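Local coordinates for protein adenosine deaminase 1 (Arthrobacter aurescens, PDB 3RYS) that probably catalyses the hydrolytic deamination of adenine to hypoxanthine, a step of purine salvage, using one zinc ion bound in its barrel, at residues N123-S128 and T136-A141; A140-D145 and E153-L158; R316-F319 and R324-V327; Y67-V72 and P282-G287; L249-L254 and A261-P266. One frame throughout, in Å; residues are numbered along the deposited sequence.

Interaction 1 (N123-S128 and T136-A141); sequences NALATS and TLLIAA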
# COMPACT_ATOMS: atom_id res chain seq x y z
N ASN A 123 2.25 -17.69 -4.56
CA ASN A 123 2.79 -18.36 -5.73
C ASN A 123 3.33 -17.37 -6.75
O ASN A 123 4.34 -17.63 -7.41
CB ASN A 123 1.75 -19.28 -6.37
CG ASN A 123 1.41 -20.49 -5.49
OD1 ASN A 123 2.18 -20.86 -4.60
ND2 ASN A 123 0.26 -21.11 -5.75
N ALA A 124 2.67 -16.23 -6.86
CA ALA A 124 3.15 -15.16 -7.73
C ALA A 124 4.37 -14.48 -7.12
O ALA A 124 5.28 -14.08 -7.84
CB ALA A 124 2.05 -14.15 -7.99
N LEU A 125 4.40 -14.37 -5.80
CA LEU A 125 5.47 -13.67 -5.10
C LEU A 125 6.76 -14.48 -5.02
O LEU A 125 7.86 -13.93 -5.13
CB LEU A 125 5.04 -13.29 -3.68
CG LEU A 125 3.83 -12.37 -3.55
CD1 LEU A 125 3.58 -12.06 -2.09
CD2 LEU A 125 4.05 -11.09 -4.35
N ALA A 126 6.62 -15.78 -4.81
CA ALA A 126 7.76 -16.68 -4.65
C ALA A 126 8.65 -16.70 -5.88
O ALA A 126 9.74 -17.27 -5.87
CB ALA A 126 7.27 -18.09 -4.33
N THR A 127 8.19 -16.05 -6.94
CA THR A 127 8.86 -16.10 -8.23
C THR A 127 9.07 -14.68 -8.75
O THR A 127 9.43 -14.47 -9.91
CB THR A 127 8.01 -16.91 -9.23
OG1 THR A 127 8.83 -17.41 -10.29
CG2 THR A 127 6.88 -16.05 -9.81
N SER A 128 8.85 -13.69 -7.88
CA SER A 128 8.86 -12.29 -8.29
C SER A 128 10.25 -11.78 -8.65
O SER A 128 10.43 -11.12 -9.67
CB SER A 128 8.23 -11.41 -7.21
OG SER A 128 9.00 -11.43 -6.02
N THR A 136 9.99 -9.18 -2.67
CA THR A 136 8.63 -9.02 -2.17
C THR A 136 8.40 -9.54 -0.75
O THR A 136 9.01 -10.52 -0.33
CB THR A 136 7.60 -9.69 -3.10
OG1 THR A 136 7.89 -11.09 -3.19
CG2 THR A 136 7.65 -9.06 -4.48
N LEU A 137 7.51 -8.86 -0.03
CA LEU A 137 7.01 -9.33 1.26
C LEU A 137 5.49 -9.30 1.26
O LEU A 137 4.87 -8.38 0.71
CB LEU A 137 7.57 -8.49 2.42
CG LEU A 137 8.99 -8.80 2.91
CD1 LEU A 137 9.23 -10.31 3.04
CD2 LEU A 137 10.04 -8.17 2.02
N LEU A 138 4.87 -10.31 1.86
CA LEU A 138 3.42 -10.37 1.92
C LEU A 138 2.93 -9.90 3.29
O LEU A 138 3.35 -10.41 4.33
CB LEU A 138 2.91 -11.78 1.63
CG LEU A 138 1.40 -11.92 1.47
CD1 LEU A 138 0.85 -10.83 0.56
CD2 LEU A 138 1.02 -13.30 0.95
N ILE A 139 2.04 -8.92 3.28
CA ILE A 139 1.47 -8.39 4.51
C ILE A 139 -0.03 -8.62 4.54
O ILE A 139 -0.76 -8.14 3.68
CB ILE A 139 1.76 -6.89 4.66
CG1 ILE A 139 3.23 -6.68 5.01
CG2 ILE A 139 0.88 -6.27 5.74
CD1 ILE A 139 3.55 -5.25 5.35
N ALA A 140 -0.49 -9.37 5.54
CA ALA A 140 -1.92 -9.58 5.73
C ALA A 140 -2.51 -8.39 6.46
O ALA A 140 -2.12 -8.09 7.60
CB ALA A 140 -2.17 -10.87 6.49
N ALA A 141 -3.43 -7.69 5.80
CA ALA A 141 -4.10 -6.54 6.40
C ALA A 141 -5.50 -6.90 6.87
O ALA A 141 -6.21 -7.67 6.23
CB ALA A 141 -4.13 -5.38 5.43
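Thr-136, at the start of this run of strand 135-143, meets the end of helix 114-125 and the turn after it. Its OG1 is placed between the backbone N and the carbonyl carbon (chi1 60°) and from there donates to Ser-128 OG at 3.1 Å. The carbonyl O of Leu-125 lies 3.4 Å from the same Thr-136 OG1, and its distance to Ser-128 OG is 2.9 Å, so three oxygens gather at the end of the helix. Ser-128 OG also bonds the backbone O of Val-134, just before the strand. The threonine methyl packs on the serine as well, with CG2 3.6 Å from Ser-128 CB, while its CB is touched by Leu-125 CD2. Leu-125 to Ser-128 form a type I beta turn that brings the chain out of the helix, closed by the bond from Ser-128 N to Leu-125 O. This is the return half of a beta-alpha-beta crossover in the barrel: strand 95-102 leads out to the helical layer and strand 135-143 comes back parallel beside it, with Leu-125 also resting on Ile-100 and Thr-83. Two residues further along, Leu-138 continues the apolar side of the contact. Leu-125 CD1 approaches Leu-138 CB to 3.8 Å, the two side chains running at about a right angle, and the same methyl comes within 4.0 Å of Leu-138 CD1.

Interaction 2 (A140-D145 and E153-L158); sequences AAFLRD and EVLDQL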
# COMPACT_ATOMS: atom_id res chain seq x y z
N ALA A 140 -0.49 -9.37 5.54
CA ALA A 140 -1.92 -9.58 5.73
C ALA A 140 -2.51 -8.39 6.46
O ALA A 140 -2.12 -8.09 7.60
CB ALA A 140 -2.17 -10.87 6.49
N ALA A 141 -3.43 -7.69 5.80
CA ALA A 141 -4.10 -6.54 6.40
C ALA A 141 -5.50 -6.90 6.87
O ALA A 141 -6.21 -7.67 6.23
CB ALA A 141 -4.13 -5.38 5.43
N PHE A 142 -5.90 -6.31 8.00
CA PHE A 142 -7.18 -6.63 8.61
C PHE A 142 -8.18 -5.48 8.49
O PHE A 142 -7.81 -4.32 8.58
CB PHE A 142 -6.96 -7.05 10.07
CG PHE A 142 -6.18 -8.33 10.20
CD1 PHE A 142 -6.82 -9.55 10.34
CD2 PHE A 142 -4.79 -8.32 10.16
CE1 PHE A 142 -6.10 -10.73 10.46
CE2 PHE A 142 -4.06 -9.50 10.27
CZ PHE A 142 -4.72 -10.70 10.42
N LEU A 143 -9.45 -5.82 8.27
CA LEU A 143 -10.49 -4.82 8.07
C LEU A 143 -10.94 -4.23 9.40
O LEU A 143 -11.64 -4.89 10.17
CB LEU A 143 -11.68 -5.43 7.32
CG LEU A 143 -11.28 -6.20 6.06
CD1 LEU A 143 -12.51 -6.78 5.36
CD2 LEU A 143 -10.49 -5.31 5.11
N ARG A 144 -10.56 -2.99 9.65
CA ARG A 144 -10.79 -2.37 10.95
C ARG A 144 -12.27 -2.19 11.29
O ARG A 144 -12.62 -1.97 12.44
CB ARG A 144 -10.06 -1.03 11.05
CG ARG A 144 -10.57 0.03 10.08
CD ARG A 144 -9.56 1.15 9.95
NE ARG A 144 -9.05 1.56 11.25
CZ ARG A 144 -7.93 2.26 11.43
NH1 ARG A 144 -7.20 2.62 10.39
NH2 ARG A 144 -7.54 2.58 12.65
N ASP A 145 -13.14 -2.29 10.28
CA ASP A 145 -14.58 -2.18 10.51
C ASP A 145 -15.25 -3.54 10.67
O ASP A 145 -16.46 -3.68 10.52
CB ASP A 145 -15.28 -1.35 9.43
CG ASP A 145 -14.89 -1.77 8.02
OD1 ASP A 145 -14.24 -2.82 7.85
OD2 ASP A 145 -15.25 -1.04 7.07
N GLU A 153 -9.08 -14.62 14.93
CA GLU A 153 -9.31 -15.98 14.46
C GLU A 153 -8.67 -16.22 13.11
O GLU A 153 -8.10 -17.28 12.87
CB GLU A 153 -10.80 -16.31 14.43
CG GLU A 153 -11.35 -16.75 15.78
CD GLU A 153 -12.80 -17.19 15.71
OE1 GLU A 153 -13.35 -17.26 14.59
OE2 GLU A 153 -13.38 -17.45 16.78
N VAL A 154 -8.76 -15.24 12.21
CA VAL A 154 -8.13 -15.34 10.91
C VAL A 154 -6.60 -15.39 11.05
O VAL A 154 -5.93 -16.21 10.41
CB VAL A 154 -8.52 -14.16 9.99
CG1 VAL A 154 -7.73 -14.22 8.68
CG2 VAL A 154 -10.02 -14.18 9.71
N LEU A 155 -6.06 -14.52 11.90
CA LEU A 155 -4.64 -14.53 12.20
C LEU A 155 -4.18 -15.92 12.65
O LEU A 155 -3.18 -16.44 12.16
CB LEU A 155 -4.30 -13.49 13.27
CG LEU A 155 -2.84 -13.47 13.72
CD1 LEU A 155 -1.92 -13.32 12.52
CD2 LEU A 155 -2.59 -12.36 14.73
N ASP A 156 -4.93 -16.50 13.59
CA ASP A 156 -4.66 -17.85 14.07
C ASP A 156 -4.55 -18.86 12.94
O ASP A 156 -3.64 -19.70 12.93
CB ASP A 156 -5.76 -18.31 15.03
CG ASP A 156 -5.57 -17.77 16.43
OD1 ASP A 156 -4.43 -17.43 16.80
OD2 ASP A 156 -6.58 -17.68 17.16
N GLN A 157 -5.47 -18.80 11.99
CA GLN A 157 -5.47 -19.73 10.87
C GLN A 157 -4.29 -19.49 9.93
O GLN A 157 -3.71 -20.45 9.42
CB GLN A 157 -6.79 -19.69 10.10
CG GLN A 157 -7.66 -20.90 10.38
CD GLN A 157 -7.21 -22.13 9.61
OE1 GLN A 157 -7.17 -22.13 8.38
NE2 GLN A 157 -6.87 -23.18 10.34
N LEU A 158 -3.94 -18.23 9.71
CA LEU A 158 -2.75 -17.91 8.94
C LEU A 158 -1.51 -18.51 9.57
O LEU A 158 -0.69 -19.14 8.90
CB LEU A 158 -2.58 -16.39 8.80
CG LEU A 158 -3.59 -15.76 7.84
CD1 LEU A 158 -3.44 -14.25 7.83
CD2 LEU A 158 -3.41 -16.34 6.44
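Phe-142 and Ala-140 turn the same side of strand 135-143 to helix 148-160, which runs back against it with segment axes 161° apart and 10.6 Å between them at closest approach. From CB the phenylalanine leads straight at the helix: CG is anti to the carbonyl carbon (chi1 -65°), and the far end of the ring reaches the neighbouring residues Val-154 and Leu-155. CE1 meets Val-154 CB at 4.2 Å, the valine lying at the ring's edge near its plane, and is 4.1 Å from Leu-155 N. CZ, the tip, touches Leu-155 CB at 4.0 Å, on an oblique line to the ring, and the two side chains run nearly at right angles. Beside the ring, Ala-140 CB receives Leu-158 CD1 at 3.9 Å. Ile-168 of the next strand, 167-171, touches both Phe-142 and Leu-155, so all three elements of this beta-alpha-beta unit meet in one apolar layer, with helix 104-108 covering Ala-140, Phe-142 and Val-154. No hydrogen bond crosses between the two segments; strand and helix are held by apolar side chains in van der Waals contact, which implies that shape and burial, not direction of bonding, set their spacing.

Interaction 3 (R316-F319 and R324-V327); sequences RSSF and RKAV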
# COMPACT_ATOMS: atom_id res chain seq x y z
N ARG A 316 15.25 2.48 2.97
CA ARG A 316 15.66 2.41 4.36
C ARG A 316 14.50 1.97 5.25
O ARG A 316 14.72 1.37 6.30
CB ARG A 316 16.15 3.77 4.85
CG ARG A 316 17.36 4.30 4.15
CD ARG A 316 17.93 5.50 4.91
NE ARG A 316 18.84 6.28 4.07
CZ ARG A 316 18.47 7.35 3.37
NH1 ARG A 316 17.22 7.77 3.40
NH2 ARG A 316 19.37 7.99 2.63
N SER A 317 13.28 2.27 4.82
CA SER A 317 12.10 1.98 5.62
C SER A 317 11.56 0.57 5.39
O SER A 317 10.85 0.03 6.23
CB SER A 317 11.01 3.02 5.34
OG SER A 317 11.47 4.34 5.60
N SER A 318 11.92 -0.02 4.26
CA SER A 318 11.45 -1.37 3.94
C SER A 318 11.92 -2.39 4.98
O SER A 318 12.82 -2.12 5.78
CB SER A 318 11.89 -1.80 2.54
OG SER A 318 13.30 -1.96 2.47
N PHE A 319 11.29 -3.56 4.97
CA PHE A 319 11.68 -4.66 5.84
C PHE A 319 12.54 -5.65 5.07
O PHE A 319 12.59 -6.84 5.39
CB PHE A 319 10.46 -5.37 6.42
CG PHE A 319 9.58 -4.48 7.26
CD1 PHE A 319 10.14 -3.53 8.11
CD2 PHE A 319 8.20 -4.59 7.21
CE1 PHE A 319 9.33 -2.71 8.88
CE2 PHE A 319 7.39 -3.77 7.99
CZ PHE A 319 7.96 -2.83 8.82
N ARG A 324 19.91 -6.29 0.62
CA ARG A 324 19.00 -5.86 -0.43
C ARG A 324 18.87 -4.34 -0.45
O ARG A 324 18.73 -3.74 -1.51
CB ARG A 324 17.63 -6.51 -0.25
CG ARG A 324 16.63 -6.17 -1.34
CD ARG A 324 17.12 -6.65 -2.70
NE ARG A 324 16.14 -6.39 -3.75
CZ ARG A 324 16.26 -6.81 -5.00
NH1 ARG A 324 17.34 -7.50 -5.36
NH2 ARG A 324 15.32 -6.54 -5.90
N LYS A 325 18.90 -3.73 0.73
CA LYS A 325 18.81 -2.28 0.83
C LYS A 325 20.04 -1.62 0.23
O LYS A 325 19.94 -0.65 -0.53
CB LYS A 325 18.65 -1.84 2.29
CG LYS A 325 17.29 -2.15 2.89
CD LYS A 325 17.27 -1.91 4.39
CE LYS A 325 15.86 -2.04 4.94
NZ LYS A 325 15.82 -1.99 6.43
N ALA A 326 21.21 -2.16 0.57
CA ALA A 326 22.48 -1.60 0.12
C ALA A 326 22.56 -1.49 -1.40
O ALA A 326 22.87 -0.42 -1.93
CB ALA A 326 23.64 -2.41 0.67
N VAL A 327 22.30 -2.59 -2.09
CA VAL A 327 22.38 -2.59 -3.55
C VAL A 327 21.34 -1.67 -4.18
O VAL A 327 21.60 -1.01 -5.19
CB VAL A 327 22.28 -4.02 -4.15
CG1 VAL A 327 23.32 -4.94 -3.52
CG2 VAL A 327 20.88 -4.58 -3.97
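Lys-325 reaches from helix 322-339 across to the end of helix 304-317 and touches Ser-318 and the backbone of Arg-316. The polar contacts are made by its ammonium group. NZ gives a weak hydrogen bond to the carbonyl O of Ser-318 at 3.1 Å, and the carbonyl O of Arg-316 lies 3.5 Å from the same NZ, so two main-chain oxygens face the charge. The van der Waals contacts are made by the chain leading there. CG stands anti to the carbonyl carbon (chi1 -72°), and beyond it the lysine is fully extended, which carries its methylenes past the serine: Lys-325 CE lies 3.6 Å from Ser-318 OG and Lys-325 CG 4.0 Å from it. The serine hydroxyl itself is occupied by the backbone O of Ile-315, three residues back, in the last turn of helix 304-317, and so offers the lysine an oxygen to pack against. Ser-318 also rests on His-97 and Glu-99 of strand 95-102, which places this corner between the two helices and the barrel sheet. Were an alanine to stand at Lys-325, the carbonyl oxygens of Ser-318 and Arg-316 would probably lose the positive charge beside them, and Ser-318 OG would lose the methylenes packed against it. Carbonyl groups at the C-terminal end of a helix, as here, carry the negative pole of its dipole, and a positive ammonium group set there is likely to be favourable. The contact thus joins a charge set loosely beside carbonyl oxygens to van der Waals packing of the extended chain that positions it.

Interaction 4 (Y67-V72 and P282-G287); sequences YANMAV and PAYFGG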
# COMPACT_ATOMS: atom_id res chain seq x y z
N TYR A 67 -14.27 -3.23 -2.74
CA TYR A 67 -14.77 -4.52 -2.27
C TYR A 67 -15.66 -5.20 -3.31
O TYR A 67 -15.60 -6.42 -3.49
CB TYR A 67 -15.52 -4.36 -0.95
CG TYR A 67 -14.62 -3.98 0.19
CD1 TYR A 67 -13.45 -4.67 0.43
CD2 TYR A 67 -14.93 -2.92 1.03
CE1 TYR A 67 -12.61 -4.33 1.46
CE2 TYR A 67 -14.10 -2.56 2.08
CZ TYR A 67 -12.94 -3.28 2.29
OH TYR A 67 -12.09 -2.94 3.32
N ALA A 68 -16.49 -4.41 -3.98
CA ALA A 68 -17.39 -4.95 -4.99
C ALA A 68 -16.61 -5.68 -6.07
O ALA A 68 -16.99 -6.77 -6.50
CB ALA A 68 -18.22 -3.84 -5.61
N ASN A 69 -15.50 -5.08 -6.49
CA ASN A 69 -14.71 -5.63 -7.59
C ASN A 69 -14.03 -6.96 -7.25
O ASN A 69 -13.71 -7.74 -8.14
CB ASN A 69 -13.68 -4.61 -8.07
CG ASN A 69 -14.31 -3.51 -8.90
OD1 ASN A 69 -13.66 -2.53 -9.26
ND2 ASN A 69 -15.59 -3.67 -9.22
N MET A 70 -13.84 -7.21 -5.96
CA MET A 70 -13.17 -8.43 -5.52
C MET A 70 -13.97 -9.69 -5.85
O MET A 70 -13.46 -10.80 -5.72
CB MET A 70 -12.89 -8.38 -4.02
CG MET A 70 -11.90 -7.32 -3.60
SD MET A 70 -11.50 -7.45 -1.85
CE MET A 70 -10.62 -5.92 -1.59
N ALA A 71 -15.21 -9.51 -6.28
CA ALA A 71 -16.11 -10.63 -6.54
C ALA A 71 -15.62 -11.55 -7.66
O ALA A 71 -16.03 -12.72 -7.73
CB ALA A 71 -17.51 -10.13 -6.84
N VAL A 72 -14.76 -11.04 -8.54
CA VAL A 72 -14.25 -11.84 -9.65
C VAL A 72 -13.08 -12.74 -9.24
O VAL A 72 -12.68 -13.63 -9.99
CB VAL A 72 -13.81 -10.96 -10.84
CG1 VAL A 72 -14.98 -10.12 -11.34
CG2 VAL A 72 -12.63 -10.08 -10.45
N PRO A 282 -3.45 1.41 -7.12
CA PRO A 282 -3.02 1.92 -8.43
C PRO A 282 -4.10 1.90 -9.52
O PRO A 282 -4.11 2.79 -10.37
CB PRO A 282 -1.90 0.96 -8.83
CG PRO A 282 -1.47 0.31 -7.58
CD PRO A 282 -2.66 0.23 -6.71
N ALA A 283 -4.96 0.89 -9.53
CA ALA A 283 -5.95 0.76 -10.59
C ALA A 283 -7.20 1.61 -10.32
O ALA A 283 -8.09 1.69 -11.15
CB ALA A 283 -6.32 -0.70 -10.81
N TYR A 284 -7.24 2.24 -9.15
CA TYR A 284 -8.38 3.06 -8.76
C TYR A 284 -8.07 4.56 -8.75
O TYR A 284 -8.98 5.39 -8.86
CB TYR A 284 -8.89 2.64 -7.38
CG TYR A 284 -9.61 1.31 -7.38
CD1 TYR A 284 -8.89 0.12 -7.35
CD2 TYR A 284 -10.99 1.25 -7.40
CE1 TYR A 284 -9.54 -1.10 -7.35
CE2 TYR A 284 -11.65 0.04 -7.40
CZ TYR A 284 -10.92 -1.14 -7.38
OH TYR A 284 -11.57 -2.35 -7.38
N PHE A 285 -6.80 4.91 -8.60
CA PHE A 285 -6.41 6.31 -8.46
C PHE A 285 -5.62 6.80 -9.67
O PHE A 285 -5.00 7.86 -9.63
CB PHE A 285 -5.63 6.52 -7.15
CG PHE A 285 -6.34 6.00 -5.93
CD1 PHE A 285 -7.70 6.20 -5.77
CD2 PHE A 285 -5.65 5.32 -4.94
CE1 PHE A 285 -8.36 5.73 -4.64
CE2 PHE A 285 -6.30 4.84 -3.81
CZ PHE A 285 -7.66 5.05 -3.66
N GLY A 286 -5.67 6.01 -10.74
CA GLY A 286 -5.12 6.40 -12.03
C GLY A 286 -3.62 6.54 -12.12
O GLY A 286 -3.12 7.47 -12.75
N GLY A 287 -2.88 5.62 -11.51
CA GLY A 287 -1.43 5.69 -11.56
C GLY A 287 -0.68 4.84 -10.55
O GLY A 287 -1.14 4.63 -9.42
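Tyr-284 and Asn-69 meet from opposite directions across a gap that their backbones leave wide, and one polar pair closes it. The tight part is the tyrosine hydroxyl: OH donates to Asn-69 OD1 at 2.8 Å, a weak bond. The distance is short but the direction poor: OD1 stands well off the plane of the tyrosine ring, in which the O-H would prefer to lie, and OH comes in beside the C=O, at about 104° to it. The same hydroxyl lies 3.2 Å from Asn-69 CB. Amide and ring planes are 32° apart, so the two flat groups are neither stacked nor at right angles. The amide's other end, ND2, has a weak bond to Tyr-44 OH, and together the two weak bonds probably restrict its rotation. With a phenylalanine at Tyr-284 the hydroxyl is gone, and Asn-69 OD1 would probably be left without this donor and the amide freer to turn. Away from this pair the contact is loose. The nearest CA atoms, of Asn-69 and Tyr-284, are 10.8 Å apart, Met-70 comes no nearer than 6.3 Å to the loop, and Ala-68 and Gly-286 face solvent. The ring of Tyr-284 is instead packed by others, with Phe-62 meeting it edge-to-face and Tyr-54 beside it. Phe-62 lines the adenine pocket and Asp-281, which binds adenine, directly precedes Pro-282. The arrangement is a second shell of the active site, in the loop after strand 275-277 of a metal-dependent TIM-barrel hydrolase, where such loops carry catalytic and substrate-binding residues.

Interaction 5 (L249-L254 and A261-P266); sequences LSNVRL and ADHPLP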
# COMPACT_ATOMS: atom_id res chain seq x y z
N LEU A 249 -1.59 10.60 -4.99
CA LEU A 249 -2.77 10.48 -5.83
C LEU A 249 -3.96 9.91 -5.06
O LEU A 249 -5.10 10.32 -5.27
CB LEU A 249 -2.49 9.62 -7.05
CG LEU A 249 -1.48 10.18 -8.04
CD1 LEU A 249 -1.40 9.28 -9.28
CD2 LEU A 249 -1.84 11.61 -8.42
N SER A 250 -3.68 8.96 -4.17
CA SER A 250 -4.74 8.38 -3.36
C SER A 250 -5.48 9.47 -2.57
O SER A 250 -6.71 9.56 -2.61
CB SER A 250 -4.17 7.31 -2.43
OG SER A 250 -5.17 6.78 -1.59
N ASN A 251 -4.71 10.30 -1.86
CA ASN A 251 -5.27 11.36 -1.04
C ASN A 251 -6.10 12.36 -1.85
O ASN A 251 -7.11 12.87 -1.37
CB ASN A 251 -4.16 12.09 -0.27
CG ASN A 251 -3.38 11.16 0.64
OD1 ASN A 251 -3.88 10.11 1.05
ND2 ASN A 251 -2.16 11.55 0.97
N VAL A 252 -5.66 12.63 -3.07
CA VAL A 252 -6.38 13.55 -3.94
C VAL A 252 -7.70 12.93 -4.40
O VAL A 252 -8.76 13.54 -4.27
CB VAL A 252 -5.54 13.98 -5.17
CG1 VAL A 252 -6.43 14.68 -6.18
CG2 VAL A 252 -4.41 14.89 -4.74
N ARG A 253 -7.63 11.71 -4.92
CA ARG A 253 -8.81 11.07 -5.49
C ARG A 253 -9.84 10.68 -4.43
O ARG A 253 -11.00 10.44 -4.76
CB ARG A 253 -8.40 9.86 -6.33
CG ARG A 253 -7.83 10.24 -7.70
CD ARG A 253 -8.93 10.71 -8.65
NE ARG A 253 -9.92 9.66 -8.89
CZ ARG A 253 -9.80 8.70 -9.80
NH1 ARG A 253 -10.75 7.79 -9.93
NH2 ARG A 253 -8.72 8.64 -10.58
N LEU A 254 -9.43 10.62 -3.17
CA LEU A 254 -10.34 10.30 -2.07
C LEU A 254 -10.79 11.57 -1.37
O LEU A 254 -11.54 11.52 -0.39
CB LEU A 254 -9.69 9.35 -1.07
CG LEU A 254 -9.45 7.91 -1.53
CD1 LEU A 254 -9.10 7.04 -0.34
CD2 LEU A 254 -10.67 7.37 -2.25
N ALA A 261 -1.79 20.02 -5.87
CA ALA A 261 -1.00 21.21 -5.60
C ALA A 261 -1.07 21.59 -4.12
O ALA A 261 -0.26 22.38 -3.63
CB ALA A 261 -1.46 22.37 -6.47
N ASP A 262 -2.03 21.00 -3.42
CA ASP A 262 -2.24 21.31 -2.01
C ASP A 262 -1.66 20.25 -1.08
O ASP A 262 -1.85 20.32 0.13
CB ASP A 262 -3.74 21.47 -1.73
CG ASP A 262 -4.38 22.54 -2.59
OD1 ASP A 262 -3.82 23.66 -2.67
OD2 ASP A 262 -5.45 22.27 -3.19
N HIS A 263 -0.95 19.27 -1.64
CA HIS A 263 -0.47 18.15 -0.83
C HIS A 263 0.69 18.52 0.09
O HIS A 263 1.62 19.20 -0.33
CB HIS A 263 -0.11 16.96 -1.70
CG HIS A 263 -0.15 15.66 -0.97
ND1 HIS A 263 0.84 15.25 -0.10
CD2 HIS A 263 -1.08 14.67 -0.97
CE1 HIS A 263 0.52 14.07 0.40
NE2 HIS A 263 -0.64 13.70 -0.11
N PRO A 264 0.64 18.05 1.35
CA PRO A 264 1.64 18.34 2.39
C PRO A 264 2.99 17.68 2.16
O PRO A 264 3.94 18.03 2.85
CB PRO A 264 1.01 17.75 3.66
CG PRO A 264 -0.42 17.49 3.32
CD PRO A 264 -0.45 17.21 1.86
N LEU A 265 3.07 16.75 1.22
CA LEU A 265 4.31 15.99 1.03
C LEU A 265 5.59 16.84 1.01
O LEU A 265 6.55 16.52 1.71
CB LEU A 265 4.24 15.12 -0.23
CG LEU A 265 5.49 14.25 -0.35
CD1 LEU A 265 5.54 13.26 0.79
CD2 LEU A 265 5.54 13.53 -1.69
N PRO A 266 5.61 17.92 0.21
CA PRO A 266 6.82 18.76 0.16
C PRO A 266 7.20 19.27 1.55
O PRO A 266 8.35 19.17 1.94
CB PRO A 266 6.40 19.93 -0.73
CG PRO A 266 5.27 19.42 -1.54
CD PRO A 266 4.55 18.42 -0.69
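Asn-251 and His-263 face each other from two differently shaped pieces of chain. Residues 249-253 are regular helix, with Arg-253 N bonded to Leu-249 O. Residues 261-262 close a short 3-10 segment, His-263 is extended, and the chain then turns through Pro-264 into helix 265-270. The histidine CG is anti to the backbone N (chi1 -157°), which swings the imidazole toward helix 248-253 while ND1 points, in the ring plane, to Leu-265 N at the start of the next helix. ND1 accepts from Leu-265 N at 3.0 Å, a capping bond. At the other nitrogen, as modelled, Asn-251 ND2 donates to His-263 NE2 at 2.8 Å with an N-H...N angle of 162°. Both partners lie at the ring edge and in its plane, and the amide is turned only 7° from the imidazole, so the bonds hold the ring flat and fix its rotation. Pro-264 CD covers part of one ring face, and Val-246 of strand 244-246 touches the ring. Asn-251 also touches His-223, an adenine-binding residue, and so links the substrate site to the capped helix behind it. Both imidazole nitrogens then accept, yet a neutral ring carries one N-H. Because Leu-265 N must donate to ND1, the proton probably sits on NE2, and the asparagine amide may present its oxygen there, a choice that 2.60 Å data hardly settle.

All five contacts lie in one deaminase TIM barrel. Interactions 1 and 2 share strand 135-143, including Ala-140 and Ala-141, with centres 16 Å apart: the first joins it to helix 114-125, the second to helix 148-160. Interaction 4 ties helix 59-69 to the loop before helix 289-300, so along the chain its ends enclose interactions 1, 2 and 5, while interaction 3 follows near the C-terminus. Interactions 4 and 5 touch, Phe-285 meeting Ser-250 and Leu-254, and Leu-143 packs on Tyr-67 between interactions 2 and 4. Interactions 4 and 5 lie close to bound adenine, whereas interaction 3, about 29 Å from interaction 4 by centres, lies across the chain's centre from it.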